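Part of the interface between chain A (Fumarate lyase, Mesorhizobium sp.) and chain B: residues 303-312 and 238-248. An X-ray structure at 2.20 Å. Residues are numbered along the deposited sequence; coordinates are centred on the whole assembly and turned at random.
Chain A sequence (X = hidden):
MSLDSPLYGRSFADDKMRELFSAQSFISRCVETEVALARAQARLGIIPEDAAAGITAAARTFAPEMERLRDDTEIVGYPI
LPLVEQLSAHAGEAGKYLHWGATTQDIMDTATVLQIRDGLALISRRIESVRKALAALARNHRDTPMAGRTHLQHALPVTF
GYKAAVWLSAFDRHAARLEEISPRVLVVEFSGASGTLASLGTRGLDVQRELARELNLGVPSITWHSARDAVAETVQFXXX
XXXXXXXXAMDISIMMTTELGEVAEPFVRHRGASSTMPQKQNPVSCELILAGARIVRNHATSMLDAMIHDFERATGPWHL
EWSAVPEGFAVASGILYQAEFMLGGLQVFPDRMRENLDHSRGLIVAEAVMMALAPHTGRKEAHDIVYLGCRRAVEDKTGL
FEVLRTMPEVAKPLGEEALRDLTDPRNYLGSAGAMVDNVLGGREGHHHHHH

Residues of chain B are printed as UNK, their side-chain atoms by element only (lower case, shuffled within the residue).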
# COMPACT_ATOMS: atom_id res chain seq x y z
N MET A 303 1.58 -9.04 -3.90
CA MET A 303 2.61 -9.96 -4.38
C MET A 303 3.95 -9.78 -3.64
O MET A 303 4.62 -10.74 -3.34
CB MET A 303 2.79 -9.92 -5.93
CG MET A 303 1.67 -10.67 -6.70
SD MET A 303 1.39 -12.43 -6.23
CE MET A 303 3.02 -13.09 -6.42
N LEU A 304 4.30 -8.54 -3.33
CA LEU A 304 5.49 -8.30 -2.50
C LEU A 304 5.34 -8.90 -1.10
O LEU A 304 6.31 -9.40 -0.56
CB LEU A 304 5.81 -6.78 -2.46
CG LEU A 304 6.25 -6.21 -3.84
CD1 LEU A 304 6.32 -4.71 -3.83
CD2 LEU A 304 7.58 -6.79 -4.28
N ASP A 305 4.14 -8.88 -0.55
CA ASP A 305 3.85 -9.58 0.70
C ASP A 305 3.92 -11.11 0.54
O ASP A 305 4.47 -11.80 1.39
CB ASP A 305 2.48 -9.17 1.28
CG ASP A 305 2.41 -7.68 1.70
OD1 ASP A 305 3.40 -7.15 2.26
OD2 ASP A 305 1.35 -7.02 1.50
N ALA A 306 3.37 -11.64 -0.55
CA ALA A 306 3.34 -13.07 -0.82
C ALA A 306 4.74 -13.69 -0.98
O ALA A 306 4.91 -14.92 -0.81
CB ALA A 306 2.48 -13.36 -2.09
N MET A 307 5.71 -12.86 -1.32
CA MET A 307 7.12 -13.28 -1.45
C MET A 307 7.72 -13.72 -0.14
O MET A 307 8.66 -14.52 -0.14
CB MET A 307 7.98 -12.12 -1.98
CG MET A 307 7.80 -11.83 -3.45
SD MET A 307 8.97 -10.60 -3.99
CE MET A 307 10.39 -11.69 -4.08
N ILE A 308 7.21 -13.21 0.98
CA ILE A 308 7.72 -13.63 2.30
C ILE A 308 7.05 -14.96 2.59
O ILE A 308 6.05 -15.02 3.30
CB ILE A 308 7.40 -12.65 3.47
CG1 ILE A 308 7.46 -11.18 3.05
CG2 ILE A 308 8.29 -12.91 4.65
CD1 ILE A 308 8.75 -10.68 2.53
N HIS A 309 7.61 -16.00 2.00
CA HIS A 309 6.94 -17.27 1.91
C HIS A 309 7.84 -18.31 2.63
O HIS A 309 8.83 -18.85 2.08
CB HIS A 309 6.78 -17.58 0.43
CG HIS A 309 6.00 -18.82 0.14
ND1 HIS A 309 4.99 -18.85 -0.80
CD2 HIS A 309 6.10 -20.09 0.63
CE1 HIS A 309 4.49 -20.07 -0.87
NE2 HIS A 309 5.15 -20.84 -0.02
N ASP A 310 7.49 -18.57 3.88
CA ASP A 310 8.38 -19.26 4.77
C ASP A 310 8.52 -20.76 4.43
O ASP A 310 7.58 -21.40 3.94
CB ASP A 310 7.98 -19.00 6.21
CG ASP A 310 6.50 -19.19 6.44
OD1 ASP A 310 5.69 -18.29 6.02
OD2 ASP A 310 6.13 -20.23 7.04
N PHE A 311 9.76 -21.25 4.57
CA PHE A 311 10.12 -22.65 4.36
C PHE A 311 9.72 -23.19 2.99
O PHE A 311 9.95 -22.51 1.99
CB PHE A 311 9.68 -23.52 5.54
CG PHE A 311 10.30 -23.09 6.84
CD1 PHE A 311 11.67 -23.30 7.06
CD2 PHE A 311 9.56 -22.41 7.79
CE1 PHE A 311 12.28 -22.86 8.23
CE2 PHE A 311 10.16 -21.97 8.99
CZ PHE A 311 11.53 -22.19 9.20
N GLU A 312 9.13 -24.38 2.96
CA GLU A 312 9.02 -25.12 1.72
C GLU A 312 7.61 -24.95 1.13
O GLU A 312 7.35 -25.31 -0.02
CB GLU A 312 9.45 -26.58 1.90
CG GLU A 312 10.99 -26.78 2.05
CD GLU A 312 11.63 -25.98 3.21
OE1 GLU A 312 11.46 -26.35 4.41
OE2 GLU A 312 12.28 -24.95 2.92
N UNK B 238 14.08 -2.80 -6.44
CA UNK B 238 14.53 -2.77 -5.04
C UNK B 238 13.59 -3.51 -4.10
O UNK B 238 14.03 -4.24 -3.21
c UNK B 238 15.89 -0.60 -5.31
c UNK B 238 14.76 -1.32 -4.53
c UNK B 238 16.03 0.87 -4.94
c UNK B 238 17.24 -1.31 -5.28
N UNK B 239 12.30 -3.26 -4.27
CA UNK B 239 11.25 -3.94 -3.51
C UNK B 239 11.21 -5.46 -3.74
O UNK B 239 10.90 -6.20 -2.81
c UNK B 239 9.89 -3.31 -3.79
N UNK B 240 11.53 -5.91 -4.95
CA UNK B 240 11.50 -7.36 -5.25
C UNK B 240 12.67 -8.07 -4.56
O UNK B 240 12.49 -9.14 -3.96
c UNK B 240 11.14 -8.92 -7.36
c UNK B 240 11.71 -9.06 -8.77
c UNK B 240 11.57 -7.57 -6.77
c UNK B 240 9.60 -9.01 -7.41
N UNK B 241 13.87 -7.49 -4.66
CA UNK B 241 15.04 -7.99 -3.93
C UNK B 241 14.77 -8.06 -2.42
O UNK B 241 15.11 -9.05 -1.77
c UNK B 241 16.59 -7.12 -5.68
c UNK B 241 17.48 -7.60 -3.39
c UNK B 241 16.27 -7.13 -4.21
N UNK B 242 14.15 -7.01 -1.87
CA UNK B 242 13.83 -6.91 -0.44
C UNK B 242 12.89 -8.04 -0.04
O UNK B 242 13.04 -8.63 1.02
c UNK B 242 13.19 -5.55 -0.13
o UNK B 242 14.12 -4.51 -0.50
N UNK B 243 11.93 -8.34 -0.90
CA UNK B 243 11.04 -9.46 -0.67
C UNK B 243 11.77 -10.76 -0.54
O UNK B 243 11.41 -11.56 0.32
N UNK B 244 12.77 -11.00 -1.40
CA UNK B 244 13.57 -12.22 -1.33
C UNK B 244 14.42 -12.26 -0.07
O UNK B 244 14.59 -13.31 0.50
o UNK B 244 13.67 -12.50 -3.76
c UNK B 244 14.46 -12.42 -2.57
N UNK B 245 14.96 -11.12 0.35
CA UNK B 245 15.59 -11.03 1.67
C UNK B 245 14.61 -11.34 2.81
O UNK B 245 14.93 -12.10 3.73
c UNK B 245 17.78 -7.93 1.14
c UNK B 245 16.22 -9.68 1.87
c UNK B 245 17.40 -9.38 0.96
c UNK B 245 18.60 -10.32 1.28
N UNK B 246 13.40 -10.75 2.76
CA UNK B 246 12.40 -11.12 3.75
C UNK B 246 12.12 -12.61 3.91
O UNK B 246 11.90 -13.06 5.01
N UNK B 247 12.08 -13.37 2.80
CA UNK B 247 11.78 -14.80 2.82
C UNK B 247 12.82 -15.57 3.64
O UNK B 247 12.47 -16.36 4.52
c UNK B 247 12.44 -17.84 1.30
c UNK B 247 12.03 -19.29 0.99
c UNK B 247 11.24 -16.83 1.29
n UNK B 247 11.35 -19.98 2.11
c UNK B 247 11.71 -15.35 1.37
N UNK B 248 14.11 -15.32 3.37
CA UNK B 248 15.17 -15.99 4.08
C UNK B 248 15.29 -15.51 5.51
O UNK B 248 15.69 -16.29 6.37
c UNK B 248 17.31 -14.62 3.08
c UNK B 248 18.30 -14.97 1.96
c UNK B 248 16.50 -15.89 3.34
c UNK B 248 18.06 -14.15 4.34

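Position 238 carries four carbons, forked at the second, and none of its side-chain atoms comes within reach of the chain A stretch. A fork at the second carbon gives Leu B238, which is out of reach of the contact. Position 239 has a single carbon, CB, 3.8 Å from CD1 of Leu A304; one carbon alone means Ala B239. Its backbone O also lies 3.7 Å from CD2 of Leu A304.

Position 240 again has four carbons forked at the second, and one tip of the fork approaches SD of Met A307. This is Leu B240, and the pair is CD1 to SD of Met A307 at 3.8 Å. The same CD1 is 4.3 Å from CD2 of Leu A304. Position 241 bears one carbon carrying two more, with CA-to-CB pointing away from chain A: Val B241. At 242 one carbon is followed by one oxygen; the CA-to-CB bond points sideways and the side chain touches nothing on the chain A stretch. It is Ser B242, whose OG donates to O of Leu B238 at 2.7 Å, within its own helix.

Position 243 has no side-chain atoms, so it is Gly B243. An ideal CB here would point toward chain A and fall 2.6 Å from SD of Met A307, a clash. Position 244 has one carbon and one oxygen; the oxygen is near CE of Met A307. It is Ser B244, with OG 3.4 Å from that CE, although its CA-to-CB bond points away. Position 245, four carbons forked at the second, also points away and is Leu B245.

Position 246 is bare as well: Gly B246. Its ideal CB would fall 2.5 Å from CD1 of Ile A308, while its O lies 3.6 Å from CG2 of Ile A308. Position 247 shows four carbons in a row ending in nitrogen, and that nitrogen reaches O of His A309 and O of Phe A311. This is Lys B247. Its NZ donates hydrogen bonds to O of His A309 at 2.8 Å and O of Phe A311 at 2.9 Å. Position 248, four carbons forked at the second and directed away, is Leu B248.

The contact works by close packing at one end and polar anchoring at the other. The two glycines leave the helix surface open, so Met A307 and Ile A308 settle against its backbone: CA of Met A307 is 5.5 Å from CA of Gly B243, and CD1 of Ile A308 is 3.6 Å from O of Gly B243. From Ile A308 onward the chain A segment is loop, and its carbonyls at His A309 and Phe A311 converge on one ammonium group.

Chain B 238-248: LALVSGSLGKL
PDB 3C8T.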